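PDB 5AWV: putative hexose oxidase from Nonomuraea sp. ATCC 39727, which probably oxidises a sugar unit of teicoplanin-type glycopeptide antibiotics, using a covalently bound FAD cofactor. Local coordinates for residues Y60-G65 with A71-E76; K504-A507 with R512-F515; T289-Q294 with D327-A332; K137-W142 with Q348-S353. All blocks are in the same frame, centred on the assembly; numbering follows the deposited sequence.

Following the chain from the N terminus, contact 1 closes first, folding helix 67-80 back onto strand 60-63 in the FAD-binding region. Contact 4 then opens on helix 131-142 and closes about two hundred residues later, at the end of strand 340-349. Contact 3 begins and ends within that long excursion, laying helix 322-334 against strand 291-298 of the same seven-stranded antiparallel sheet whose edge strand leads into contact 4. Contact 2 comes last, a short loop turning back on helix 499-509 near the C terminus. No loops cross. Contacts 1 and 2 meet in space, where Val74 CG1 packs 4.0 Å from Phe515 CZ; contact 3 lies across the chain's centre from both.

Contact 1: residues Y60-G65 with A71-E76; sequences YIHLVG and ADAVEE
Ala73 CB packs against the imidazole of His62, 3.2 Å from ND1, approaching the ring obliquely. Farther along the strand, Val64 CG1 reaches the same methyl at 4.1 Å, so one small helix residue takes both neighbours. At the other end Tyr60 OH lies 3.2 Å from Glu76 OE1, with the ring and carboxylate planes 42° apart. Between these groups is a shared water. It is hydrogen-bonded to Tyr60 OH and to His62 ND1, 2.7 Å each, in the plane of each ring at its edge, and it donates a hydrogen bond to Ala73 O at 3.0 Å. Strand 60-63, helix 67-80 and strand 84-87 form a beta-alpha-beta crossover that passes over strand 104-107, part of the FAD-binding region of this flavoprotein family; residues 71-76 run roughly antiparallel to strand 60-63, their directions 155° apart. Tyr60, His62 and Val64 all turn toward the helix, while Leu63 packs on Val33 and Val35. Glu76 comes down to the tyrosine on an extended chain whose CG lies trans to N (chi1 -173°). Its OE1 is also in a salt bridge with Lys34, which makes a cation-pi contact with Tyr60 as well, so this lysine on the edge strand 33-35 probably helps hold both side chains in place.

Contact 2: residues K504-A507 with R512-F515; sequences KVKA and RNHF
Lys506 reaches across from helix 499-509 to Asn513 and Phe515 in the loop that follows it. One residue earlier, Val505 points into other packing, against Phe221 and the helix 207-212, which seats this turn of helix on the body of the protein. At Lys506 the side chain sets out from the helix with CG anti to N, then bends at chi2 (66°) and runs straight to its ammonium; that single bend swings NZ over the loop although CB starts out beside it. NZ ends 2.7 Å from Phe515 O, and the lysine crosses the Asn513 side chain at a slant, while the CB of Phe515 stays 4.4 Å from NZ. The clear polar partners of Lys506 NZ are Asp510 OD2, in a salt bridge, and Asn220 O, in a hydrogen bond, so a largely buried charge is gripped by a carboxylate and a backbone carbonyl. The element is a helix followed by a tight return of the chain, in the berberine-like C-terminal region that contributes to the FAD-linked oxidase fold. Asn513 helps the chain turn by adopting a left-handed helical backbone (56°/44°). Asp510 works on both sides of the turn: besides meeting the lysine, its OD1 accepts from His514 N and its OD2 from Phe515 N, which fixes the loop backbone in front of NZ. Beyond that, the Phe515 ring leads away from the helix to rest on Val84 and on Val74 of helix 67-80, and the phenyl side chain comes within about 7 Å of the bound FAD.

Contact 3: residues T289-Q294 with D327-A332; sequences TGLWSQ and DAHIEA
Leu291 and His329 meet because each side chain takes the trans arrangement about its first bond (chi1 -178° and 178°), throwing the isobutyl group outward from the strand and the imidazole inward from the helix. Leu291 then uses both of its branches. CD2 stands over the centre of the imidazole face, 4.0 Å from the centroid of the His329 ring and only 3° off its normal, a CH-pi contact; CD1 goes round to the stem and touches His329 CB at 3.6 Å. Two residues on, Ser293 OG is hydrogen-bonded to His329 NE2 at 3.1 Å, with either atom able to be the donor, and it comes to the ring obliquely. Gripped at NE2 and covered on one face by the leucine, the buried imidazole has little freedom to rotate. This is one face of the seven-stranded antiparallel sheet of the oxidase, here covered by helix 322-334, with helix 264-280 beside it. Leu291 and Ser293 point to the helices, whereas the intervening Trp292 and the following Gln294 point to the other face, where both pack on the bound glycopeptide. Helix 264-280 supplies two further partners. Trp277 lies edge-to-face with the His329 ring, and Tyr278 OH is hydrogen-bonded to Ser293 OG, which thus bonds to both the tyrosine and the histidine.

Contact 4: residues K137-W142 with Q348-S353; sequences KLYLGW and QRWLAS
Tyr139 takes the edge of the Trp350 indole on one face, and this is the tight part of the contact. Both rings swing out trans to their own backbone N (chi1 -172° and -175°), which brings them together. Trp350 CD1 stands over the middle of the phenol ring, 3.5 Å above its plane, and is 3.7 Å from Tyr139 CE1; the planes are 70° apart, a T-shaped stack. Leu351 is set back, its CD1 resting obliquely at 3.9 Å from Tyr139 CD2. Trp350 and Leu351 are the central pair of a type II beta turn from Arg349 to Ala352, just after strand 340-349, an edge strand of the seven-stranded antiparallel sheet. The looser, polar side lies at the phenol hydroxyl, where a water sits 2.7 Å from Tyr139 OH and 2.7 Å from Trp350 O. Asn44 of the second subunit is hydrogen-bonded to Trp350 O, and Tyr139 OH makes a weak hydrogen bond to its Pro40 O. Within the stack the C-H of CD1 meets the phenol face, consistent with a largely dispersive join, while polar bonding is left to the hydroxyl side, shared by a water and the second subunit.

Contact 1: residues Y60-G65 with A71-E76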
loop_
_atom_site.group_PDB
_atom_site.type_symbol
_atom_site.label_atom_id
_atom_site.label_comp_id
_atom_site.label_asym_id
_atom_site.label_seq_id
_atom_site.Cartn_x
_atom_site.Cartn_y
_atom_site.Cartn_z
ATOM N N TYR A 60 6.336 10.649 21.529
ATOM C CA TYR A 60 7.552 10.699 20.748
ATOM C C TYR A 60 7.344 9.903 19.501
ATOM O O TYR A 60 6.397 9.090 19.448
ATOM C CB TYR A 60 8.804 10.174 21.510
ATOM C CG TYR A 60 8.755 8.821 22.142
ATOM C CD1 TYR A 60 8.194 8.621 23.443
ATOM C CD2 TYR A 60 9.321 7.707 21.499
ATOM C CE1 TYR A 60 8.171 7.340 24.018
ATOM C CE2 TYR A 60 9.261 6.482 22.056
ATOM C CZ TYR A 60 8.689 6.284 23.324
ATOM O OH TYR A 60 8.663 4.953 23.815
ATOM N N ILE A 61 8.229 10.106 18.532
ATOM C CA ILE A 61 8.329 9.227 17.364
ATOM C C ILE A 61 9.712 8.521 17.389
ATOM O O ILE A 61 10.741 9.153 17.477
ATOM C CB ILE A 61 8.091 10.073 16.085
ATOM C CG1 ILE A 61 6.730 10.722 16.189
ATOM C CG2 ILE A 61 8.162 9.226 14.814
ATOM C CD1 ILE A 61 6.400 11.812 15.213
ATOM N N HIS A 62 9.715 7.203 17.323
ATOM C CA HIS A 62 10.900 6.404 17.441
ATOM C C HIS A 62 11.352 5.939 16.072
ATOM O O HIS A 62 10.689 5.072 15.405
ATOM C CB HIS A 62 10.539 5.232 18.358
ATOM C CG HIS A 62 11.643 4.735 19.212
ATOM N ND1 HIS A 62 11.416 3.983 20.347
ATOM C CD2 HIS A 62 12.987 4.810 19.068
ATOM C CE1 HIS A 62 12.575 3.646 20.879
ATOM N NE2 HIS A 62 13.542 4.125 20.115
ATOM N N LEU A 63 12.462 6.521 15.635
ATOM C CA LEU A 63 13.130 6.079 14.408
ATOM C C LEU A 63 13.996 4.909 14.680
ATOM O O LEU A 63 14.828 4.957 15.606
ATOM C CB LEU A 63 14.024 7.207 13.865
ATOM C CG LEU A 63 13.275 8.327 13.194
ATOM C CD1 LEU A 63 14.165 9.558 12.976
ATOM C CD2 LEU A 63 12.640 7.923 11.853
ATOM N N VAL A 64 13.808 3.844 13.902
ATOM C CA VAL A 64 14.493 2.631 14.133
ATOM C C VAL A 64 15.216 2.153 12.845
ATOM O O VAL A 64 14.652 2.172 11.781
ATOM C CB VAL A 64 13.517 1.545 14.634
ATOM C CG1 VAL A 64 12.982 1.894 16.002
ATOM C CG2 VAL A 64 12.358 1.308 13.650
ATOM N N GLY A 65 16.456 1.721 12.990
ATOM C CA GLY A 65 17.325 1.286 11.888
ATOM C C GLY A 65 17.694 -0.159 11.870
ATOM O O GLY A 65 18.463 -0.590 11.003
ATOM N N ALA A 71 12.472 -4.218 18.176
ATOM C CA ALA A 71 12.150 -5.022 19.381
ATOM C C ALA A 71 12.282 -4.204 20.661
ATOM O O ALA A 71 11.345 -4.193 21.493
ATOM C CB ALA A 71 12.984 -6.226 19.452
ATOM N N ASP A 72 13.351 -3.427 20.794
ATOM C CA ASP A 72 13.484 -2.505 21.983
ATOM C C ASP A 72 12.409 -1.434 22.055
ATOM O O ASP A 72 11.898 -1.060 23.151
ATOM C CB ASP A 72 14.871 -1.819 22.094
ATOM C CG ASP A 72 16.045 -2.818 22.041
ATOM O OD1 ASP A 72 15.881 -3.960 22.550
ATOM O OD2 ASP A 72 17.135 -2.463 21.485
ATOM N N ALA A 73 12.063 -0.872 20.895
ATOM C CA ALA A 73 11.066 0.192 20.853
ATOM C C ALA A 73 9.679 -0.377 21.201
ATOM O O ALA A 73 8.988 0.221 21.968
ATOM C CB ALA A 73 11.052 0.875 19.493
ATOM N N VAL A 74 9.341 -1.547 20.683
ATOM C CA VAL A 74 8.099 -2.232 21.029
ATOM C C VAL A 74 8.040 -2.500 22.556
ATOM O O VAL A 74 7.104 -2.036 23.213
ATOM C CB VAL A 74 7.971 -3.532 20.242
ATOM C CG1 VAL A 74 6.808 -4.349 20.760
ATOM C CG2 VAL A 74 7.644 -3.182 18.740
ATOM N N GLU A 75 9.099 -3.119 23.089
ATOM C CA GLU A 75 9.183 -3.441 24.546
ATOM C C GLU A 75 9.023 -2.232 25.428
ATOM O O GLU A 75 8.349 -2.271 26.449
ATOM C CB GLU A 75 10.486 -4.170 24.891
ATOM C CG GLU A 75 10.362 -5.420 25.806
ATOM C CD GLU A 75 11.315 -6.558 25.344
ATOM O OE1 GLU A 75 11.153 -7.717 25.725
ATOM O OE2 GLU A 75 12.222 -6.342 24.518
ATOM N N GLU A 76 9.648 -1.136 25.054
ATOM C CA GLU A 76 9.424 0.105 25.730
ATOM C C GLU A 76 7.974 0.598 25.830
ATOM O O GLU A 76 7.551 1.106 26.895
ATOM C CB GLU A 76 10.320 1.205 25.150
ATOM C CG GLU A 76 10.198 2.474 25.979
ATOM C CD GLU A 76 11.244 3.537 25.675
ATOM O OE1 GLU A 76 10.967 4.685 26.089
ATOM O OE2 GLU A 76 12.297 3.249 25.023
HETATM O O HOH W 1 9.459 3.157 21.976
#

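Contact 2: residues K504-A507 with R512-F515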
loop_
_atom_site.group_PDB
_atom_site.type_symbol
_atom_site.label_atom_id
_atom_site.label_comp_id
_atom_site.label_asym_id
_atom_site.label_seq_id
_atom_site.Cartn_x
_atom_site.Cartn_y
_atom_site.Cartn_z
ATOM N N LYS A 504 -7.465 -16.616 15.310
ATOM C CA LYS A 504 -6.557 -17.556 15.976
ATOM C C LYS A 504 -5.115 -17.082 15.929
ATOM O O LYS A 504 -4.408 -17.127 16.945
ATOM C CB LYS A 504 -6.718 -18.943 15.401
ATOM C CG LYS A 504 -8.057 -19.536 15.838
ATOM C CD LYS A 504 -8.351 -20.823 15.127
ATOM C CE LYS A 504 -9.580 -21.492 15.742
ATOM N NZ LYS A 504 -9.674 -22.841 15.132
ATOM N N VAL A 505 -4.683 -16.508 14.797
ATOM C CA VAL A 505 -3.342 -15.925 14.688
ATOM C C VAL A 505 -3.099 -14.780 15.617
ATOM O O VAL A 505 -2.059 -14.720 16.328
ATOM C CB VAL A 505 -2.957 -15.532 13.252
ATOM C CG1 VAL A 505 -1.526 -15.059 13.220
ATOM C CG2 VAL A 505 -3.040 -16.740 12.379
ATOM N N LYS A 506 -4.095 -13.901 15.726
ATOM C CA LYS A 506 -4.071 -12.765 16.573
ATOM C C LYS A 506 -3.927 -13.204 18.085
ATOM O O LYS A 506 -3.069 -12.694 18.783
ATOM C CB LYS A 506 -5.354 -11.960 16.366
ATOM C CG LYS A 506 -5.585 -10.824 17.316
ATOM C CD LYS A 506 -4.533 -9.714 17.142
ATOM C CE LYS A 506 -4.795 -8.578 18.133
ATOM N NZ LYS A 506 -3.952 -7.364 17.895
ATOM N N ALA A 507 -4.795 -14.128 18.539
ATOM C CA ALA A 507 -4.715 -14.700 19.870
ATOM C C ALA A 507 -3.340 -15.366 20.130
ATOM O O ALA A 507 -2.795 -15.210 21.247
ATOM C CB ALA A 507 -5.816 -15.729 20.083
ATOM N N ARG A 512 -1.887 -9.972 24.113
ATOM C CA ARG A 512 -2.245 -8.789 24.874
ATOM C C ARG A 512 -2.955 -7.704 24.092
ATOM O O ARG A 512 -3.342 -6.667 24.685
ATOM C CB ARG A 512 -1.033 -8.148 25.561
ATOM C CG ARG A 512 -0.322 -9.097 26.506
ATOM C CD ARG A 512 1.149 -8.736 26.657
ATOM N NE ARG A 512 1.228 -7.528 27.422
ATOM C CZ ARG A 512 1.472 -7.432 28.731
ATOM N NH1 ARG A 512 1.702 -8.491 29.492
ATOM N NH2 ARG A 512 1.499 -6.244 29.264
ATOM N N ASN A 513 -3.168 -7.909 22.796
ATOM C CA ASN A 513 -3.793 -6.888 21.999
ATOM C C ASN A 513 -3.039 -5.558 22.082
ATOM O O ASN A 513 -3.593 -4.476 22.243
ATOM C CB ASN A 513 -5.281 -6.749 22.353
ATOM C CG ASN A 513 -6.076 -5.998 21.278
ATOM O OD1 ASN A 513 -6.994 -5.228 21.565
ATOM N ND2 ASN A 513 -5.661 -6.159 20.091
ATOM N N HIS A 514 -1.724 -5.636 21.997
ATOM C CA HIS A 514 -0.928 -4.404 22.024
ATOM C C HIS A 514 -0.939 -3.717 20.658
ATOM O O HIS A 514 -0.703 -2.531 20.612
ATOM C CB HIS A 514 0.482 -4.726 22.427
ATOM C CG HIS A 514 1.313 -3.536 22.725
ATOM N ND1 HIS A 514 1.046 -2.683 23.777
ATOM C CD2 HIS A 514 2.400 -3.037 22.088
ATOM C CE1 HIS A 514 1.929 -1.702 23.767
ATOM N NE2 HIS A 514 2.761 -1.893 22.760
ATOM N N PHE A 515 -1.190 -4.464 19.586
ATOM C CA PHE A 515 -1.301 -3.874 18.225
ATOM C C PHE A 515 -2.767 -3.771 17.859
ATOM O O PHE A 515 -3.408 -4.769 17.654
ATOM C CB PHE A 515 -0.496 -4.694 17.259
ATOM C CG PHE A 515 0.934 -4.709 17.618
ATOM C CD1 PHE A 515 1.733 -3.624 17.277
ATOM C CD2 PHE A 515 1.482 -5.730 18.417
ATOM C CE1 PHE A 515 3.054 -3.569 17.664
ATOM C CE2 PHE A 515 2.836 -5.659 18.796
ATOM C CZ PHE A 515 3.612 -4.583 18.387
#

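Contact 3: residues T289-Q294 with D327-A332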
loop_
_atom_site.group_PDB
_atom_site.type_symbol
_atom_site.label_atom_id
_atom_site.label_comp_id
_atom_site.label_asym_id
_atom_site.label_seq_id
_atom_site.Cartn_x
_atom_site.Cartn_y
_atom_site.Cartn_z
ATOM N N THR A 289 -5.453 -10.982 -19.733
ATOM C CA THR A 289 -4.688 -10.880 -18.501
ATOM C C THR A 289 -3.563 -9.820 -18.620
ATOM O O THR A 289 -3.162 -9.232 -17.611
ATOM C CB THR A 289 -4.049 -12.186 -18.038
ATOM O OG1 THR A 289 -3.263 -12.718 -19.091
ATOM C CG2 THR A 289 -5.090 -13.178 -17.611
ATOM N N GLY A 290 -3.089 -9.575 -19.848
ATOM C CA GLY A 290 -2.099 -8.512 -20.152
ATOM C C GLY A 290 -2.647 -7.067 -20.315
ATOM O O GLY A 290 -1.864 -6.127 -20.566
ATOM N N LEU A 291 -3.938 -6.883 -20.050
ATOM C CA LEU A 291 -4.600 -5.574 -20.133
ATOM C C LEU A 291 -5.158 -5.174 -18.786
ATOM O O LEU A 291 -5.700 -6.006 -17.988
ATOM C CB LEU A 291 -5.784 -5.658 -21.136
ATOM C CG LEU A 291 -6.588 -4.377 -21.396
ATOM C CD1 LEU A 291 -7.137 -4.269 -22.828
ATOM C CD2 LEU A 291 -7.733 -4.175 -20.396
ATOM N N TRP A 292 -5.076 -3.907 -18.541
ATOM C CA TRP A 292 -5.691 -3.299 -17.402
ATOM C C TRP A 292 -6.214 -1.920 -17.740
ATOM O O TRP A 292 -5.662 -1.187 -18.543
ATOM C CB TRP A 292 -4.629 -3.140 -16.284
ATOM C CG TRP A 292 -5.172 -2.453 -15.040
ATOM C CD1 TRP A 292 -5.846 -3.014 -13.976
ATOM C CD2 TRP A 292 -5.001 -1.082 -14.719
ATOM N NE1 TRP A 292 -6.148 -2.072 -13.053
ATOM C CE2 TRP A 292 -5.627 -0.869 -13.458
ATOM C CE3 TRP A 292 -4.391 -0.013 -15.365
ATOM C CZ2 TRP A 292 -5.714 0.396 -12.876
ATOM C CZ3 TRP A 292 -4.499 1.267 -14.794
ATOM C CH2 TRP A 292 -5.106 1.449 -13.538
ATOM N N SER A 293 -7.305 -1.583 -17.103
ATOM C CA SER A 293 -7.888 -0.256 -17.241
ATOM C C SER A 293 -8.588 0.142 -16.005
ATOM O O SER A 293 -8.916 -0.689 -15.150
ATOM C CB SER A 293 -8.857 -0.241 -18.443
ATOM O OG SER A 293 -9.991 -1.043 -18.182
ATOM N N GLN A 294 -8.799 1.432 -15.875
ATOM C CA GLN A 294 -9.747 1.857 -14.886
ATOM C C GLN A 294 -10.662 2.965 -15.318
ATOM O O GLN A 294 -10.192 3.931 -15.895
ATOM C CB GLN A 294 -9.049 2.232 -13.564
ATOM C CG GLN A 294 -8.177 3.395 -13.517
ATOM C CD GLN A 294 -7.682 3.672 -12.057
ATOM O OE1 GLN A 294 -7.623 2.809 -11.221
ATOM N NE2 GLN A 294 -7.334 4.889 -11.792
ATOM N N ASP A 327 -7.661 -2.292 -28.803
ATOM C CA ASP A 327 -8.755 -1.732 -29.673
ATOM C C ASP A 327 -10.046 -2.355 -29.382
ATOM O O ASP A 327 -11.067 -1.684 -29.265
ATOM C CB ASP A 327 -8.399 -1.846 -31.148
ATOM C CG ASP A 327 -7.371 -0.818 -31.583
ATOM O OD1 ASP A 327 -7.170 0.164 -30.855
ATOM O OD2 ASP A 327 -6.722 -1.073 -32.636
ATOM N N ALA A 328 -10.048 -3.667 -29.263
ATOM C CA ALA A 328 -11.238 -4.388 -28.916
ATOM C C ALA A 328 -11.837 -4.057 -27.564
ATOM O O ALA A 328 -13.065 -3.953 -27.413
ATOM C CB ALA A 328 -10.975 -5.852 -29.009
ATOM N N HIS A 329 -10.991 -3.864 -26.530
ATOM C CA HIS A 329 -11.496 -3.370 -25.270
ATOM C C HIS A 329 -12.160 -1.985 -25.382
ATOM O O HIS A 329 -13.255 -1.730 -24.837
ATOM C CB HIS A 329 -10.288 -3.294 -24.251
ATOM C CG HIS A 329 -10.649 -2.758 -22.911
ATOM N ND1 HIS A 329 -11.413 -3.454 -22.008
ATOM C CD2 HIS A 329 -10.362 -1.580 -22.328
ATOM C CE1 HIS A 329 -11.576 -2.725 -20.923
ATOM N NE2 HIS A 329 -10.927 -1.588 -21.089
ATOM N N ILE A 330 -11.500 -1.069 -26.080
ATOM C CA ILE A 330 -12.040 0.257 -26.162
ATOM C C ILE A 330 -13.387 0.228 -26.889
ATOM O O ILE A 330 -14.393 0.850 -26.448
ATOM C CB ILE A 330 -11.090 1.187 -26.957
ATOM C CG1 ILE A 330 -9.872 1.542 -26.165
ATOM C CG2 ILE A 330 -11.817 2.477 -27.379
ATOM C CD1 ILE A 330 -8.780 2.065 -27.060
ATOM N N GLU A 331 -13.457 -0.492 -28.006
ATOM C CA GLU A 331 -14.750 -0.504 -28.750
ATOM C C GLU A 331 -15.878 -1.144 -27.984
ATOM O O GLU A 331 -17.005 -0.672 -28.091
ATOM C CB GLU A 331 -14.638 -1.239 -30.063
ATOM C CG GLU A 331 -13.936 -0.426 -31.093
ATOM C CD GLU A 331 -14.746 0.813 -31.468
ATOM O OE1 GLU A 331 -15.907 0.690 -31.911
ATOM O OE2 GLU A 331 -14.203 1.878 -31.255
ATOM N N ALA A 332 -15.599 -2.198 -27.208
ATOM C CA ALA A 332 -16.595 -2.787 -26.358
ATOM C C ALA A 332 -17.090 -1.752 -25.392
ATOM O O ALA A 332 -18.276 -1.697 -25.108
ATOM C CB ALA A 332 -16.032 -4.010 -25.601
#

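Contact 4: residues K137-W142 with Q348-S353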
loop_
_atom_site.group_PDB
_atom_site.type_symbol
_atom_site.label_atom_id
_atom_site.label_comp_id
_atom_site.label_asym_id
_atom_site.label_seq_id
_atom_site.Cartn_x
_atom_site.Cartn_y
_atom_site.Cartn_z
ATOM N N LYS A 137 14.737 -0.236 -8.170
ATOM C CA LYS A 137 15.819 -1.101 -7.845
ATOM C C LYS A 137 15.674 -2.528 -8.322
ATOM O O LYS A 137 16.637 -3.158 -8.749
ATOM C CB LYS A 137 15.983 -1.108 -6.341
ATOM C CG LYS A 137 17.088 -1.963 -5.781
ATOM C CD LYS A 137 18.501 -1.490 -6.029
ATOM C CE LYS A 137 19.539 -2.433 -5.319
ATOM N NZ LYS A 137 19.713 -2.040 -3.884
ATOM N N LEU A 138 14.495 -3.091 -8.180
ATOM C CA LEU A 138 14.230 -4.441 -8.698
ATOM C C LEU A 138 14.448 -4.482 -10.230
ATOM O O LEU A 138 15.009 -5.472 -10.752
ATOM C CB LEU A 138 12.835 -4.898 -8.322
ATOM C CG LEU A 138 12.539 -5.264 -6.850
ATOM C CD1 LEU A 138 11.115 -5.920 -6.713
ATOM C CD2 LEU A 138 13.513 -6.312 -6.291
ATOM N N TYR A 139 14.011 -3.446 -10.924
ATOM C CA TYR A 139 14.179 -3.368 -12.359
ATOM C C TYR A 139 15.631 -3.196 -12.816
ATOM O O TYR A 139 16.130 -4.034 -13.624
ATOM C CB TYR A 139 13.387 -2.207 -12.903
ATOM C CG TYR A 139 13.326 -2.109 -14.439
ATOM C CD1 TYR A 139 13.116 -3.230 -15.208
ATOM C CD2 TYR A 139 13.609 -0.912 -15.112
ATOM C CE1 TYR A 139 13.023 -3.155 -16.579
ATOM C CE2 TYR A 139 13.570 -0.844 -16.515
ATOM C CZ TYR A 139 13.218 -1.967 -17.231
ATOM O OH TYR A 139 13.099 -1.985 -18.631
ATOM N N LEU A 140 16.317 -2.225 -12.214
ATOM C CA LEU A 140 17.761 -1.998 -12.519
ATOM C C LEU A 140 18.682 -3.198 -12.208
ATOM O O LEU A 140 19.507 -3.628 -13.068
ATOM C CB LEU A 140 18.252 -0.678 -11.935
ATOM C CG LEU A 140 17.636 0.561 -12.609
ATOM C CD1 LEU A 140 18.348 1.825 -12.166
ATOM C CD2 LEU A 140 17.649 0.554 -14.147
ATOM N N GLY A 141 18.498 -3.763 -11.026
ATOM C CA GLY A 141 19.297 -4.805 -10.530
ATOM C C GLY A 141 19.114 -6.105 -11.208
ATOM O O GLY A 141 20.112 -6.784 -11.515
ATOM N N TRP A 142 17.856 -6.487 -11.466
ATOM C CA TRP A 142 17.542 -7.874 -11.887
ATOM C C TRP A 142 16.466 -7.990 -13.001
ATOM O O TRP A 142 16.130 -9.085 -13.397
ATOM C CB TRP A 142 17.080 -8.687 -10.667
ATOM C CG TRP A 142 18.077 -8.709 -9.555
ATOM C CD1 TRP A 142 19.117 -9.581 -9.413
ATOM C CD2 TRP A 142 18.181 -7.791 -8.467
ATOM N NE1 TRP A 142 19.841 -9.250 -8.323
ATOM C CE2 TRP A 142 19.272 -8.181 -7.704
ATOM C CE3 TRP A 142 17.421 -6.698 -8.040
ATOM C CZ2 TRP A 142 19.643 -7.514 -6.575
ATOM C CZ3 TRP A 142 17.761 -6.056 -6.947
ATOM C CH2 TRP A 142 18.885 -6.441 -6.206
ATOM N N GLN A 348 4.950 2.938 -24.464
ATOM C CA GLN A 348 5.867 3.489 -23.416
ATOM C C GLN A 348 6.745 2.410 -22.822
ATOM O O GLN A 348 6.280 1.322 -22.580
ATOM C CB GLN A 348 5.042 4.038 -22.270
ATOM C CG GLN A 348 3.983 4.997 -22.744
ATOM C CD GLN A 348 3.531 5.898 -21.641
ATOM O OE1 GLN A 348 4.308 6.702 -21.152
ATOM N NE2 GLN A 348 2.302 5.770 -21.235
ATOM N N ARG A 349 7.997 2.742 -22.516
ATOM C CA ARG A 349 8.884 1.812 -21.905
ATOM C C ARG A 349 8.542 1.687 -20.404
ATOM O O ARG A 349 8.093 2.632 -19.792
ATOM C CB ARG A 349 10.335 2.267 -22.023
ATOM C CG ARG A 349 10.853 2.521 -23.437
ATOM C CD ARG A 349 12.377 2.768 -23.337
ATOM N NE ARG A 349 12.745 3.890 -22.446
ATOM C CZ ARG A 349 12.738 5.178 -22.779
ATOM N NH1 ARG A 349 12.333 5.586 -23.979
ATOM N NH2 ARG A 349 13.051 6.084 -21.883
ATOM N N TRP A 350 8.839 0.543 -19.842
ATOM C CA TRP A 350 8.676 0.333 -18.429
ATOM C C TRP A 350 9.515 1.339 -17.635
ATOM O O TRP A 350 10.717 1.547 -17.919
ATOM C CB TRP A 350 9.104 -1.076 -18.096
ATOM C CG TRP A 350 8.865 -1.446 -16.688
ATOM C CD1 TRP A 350 9.794 -1.578 -15.648
ATOM C CD2 TRP A 350 7.618 -1.745 -16.152
ATOM N NE1 TRP A 350 9.153 -1.964 -14.483
ATOM C CE2 TRP A 350 7.808 -2.019 -14.754
ATOM C CE3 TRP A 350 6.331 -1.701 -16.671
ATOM C CZ2 TRP A 350 6.755 -2.326 -13.909
ATOM C CZ3 TRP A 350 5.277 -2.033 -15.819
ATOM C CH2 TRP A 350 5.491 -2.312 -14.463
ATOM N N LEU A 351 8.847 1.967 -16.678
ATOM C CA LEU A 351 9.365 2.971 -15.814
ATOM C C LEU A 351 10.069 4.103 -16.548
ATOM O O LEU A 351 11.025 4.689 -16.027
ATOM C CB LEU A 351 10.306 2.370 -14.754
ATOM C CG LEU A 351 9.700 1.405 -13.732
ATOM C CD1 LEU A 351 10.807 0.728 -12.967
ATOM C CD2 LEU A 351 8.707 2.100 -12.824
ATOM N N ALA A 352 9.587 4.441 -17.721
ATOM C CA ALA A 352 10.156 5.603 -18.414
ATOM C C ALA A 352 10.047 6.910 -17.658
ATOM O O ALA A 352 10.914 7.718 -17.820
ATOM C CB ALA A 352 9.600 5.772 -19.821
ATOM N N SER A 353 9.073 7.120 -16.798
ATOM C CA SER A 353 9.135 8.270 -15.816
ATOM C C SER A 353 9.022 7.662 -14.448
ATOM O O SER A 353 8.406 6.596 -14.316
ATOM C CB SER A 353 8.013 9.270 -16.049
ATOM O OG SER A 353 6.870 8.567 -16.519
HETATM O O HOH W 2 12.331 0.395 -19.679
#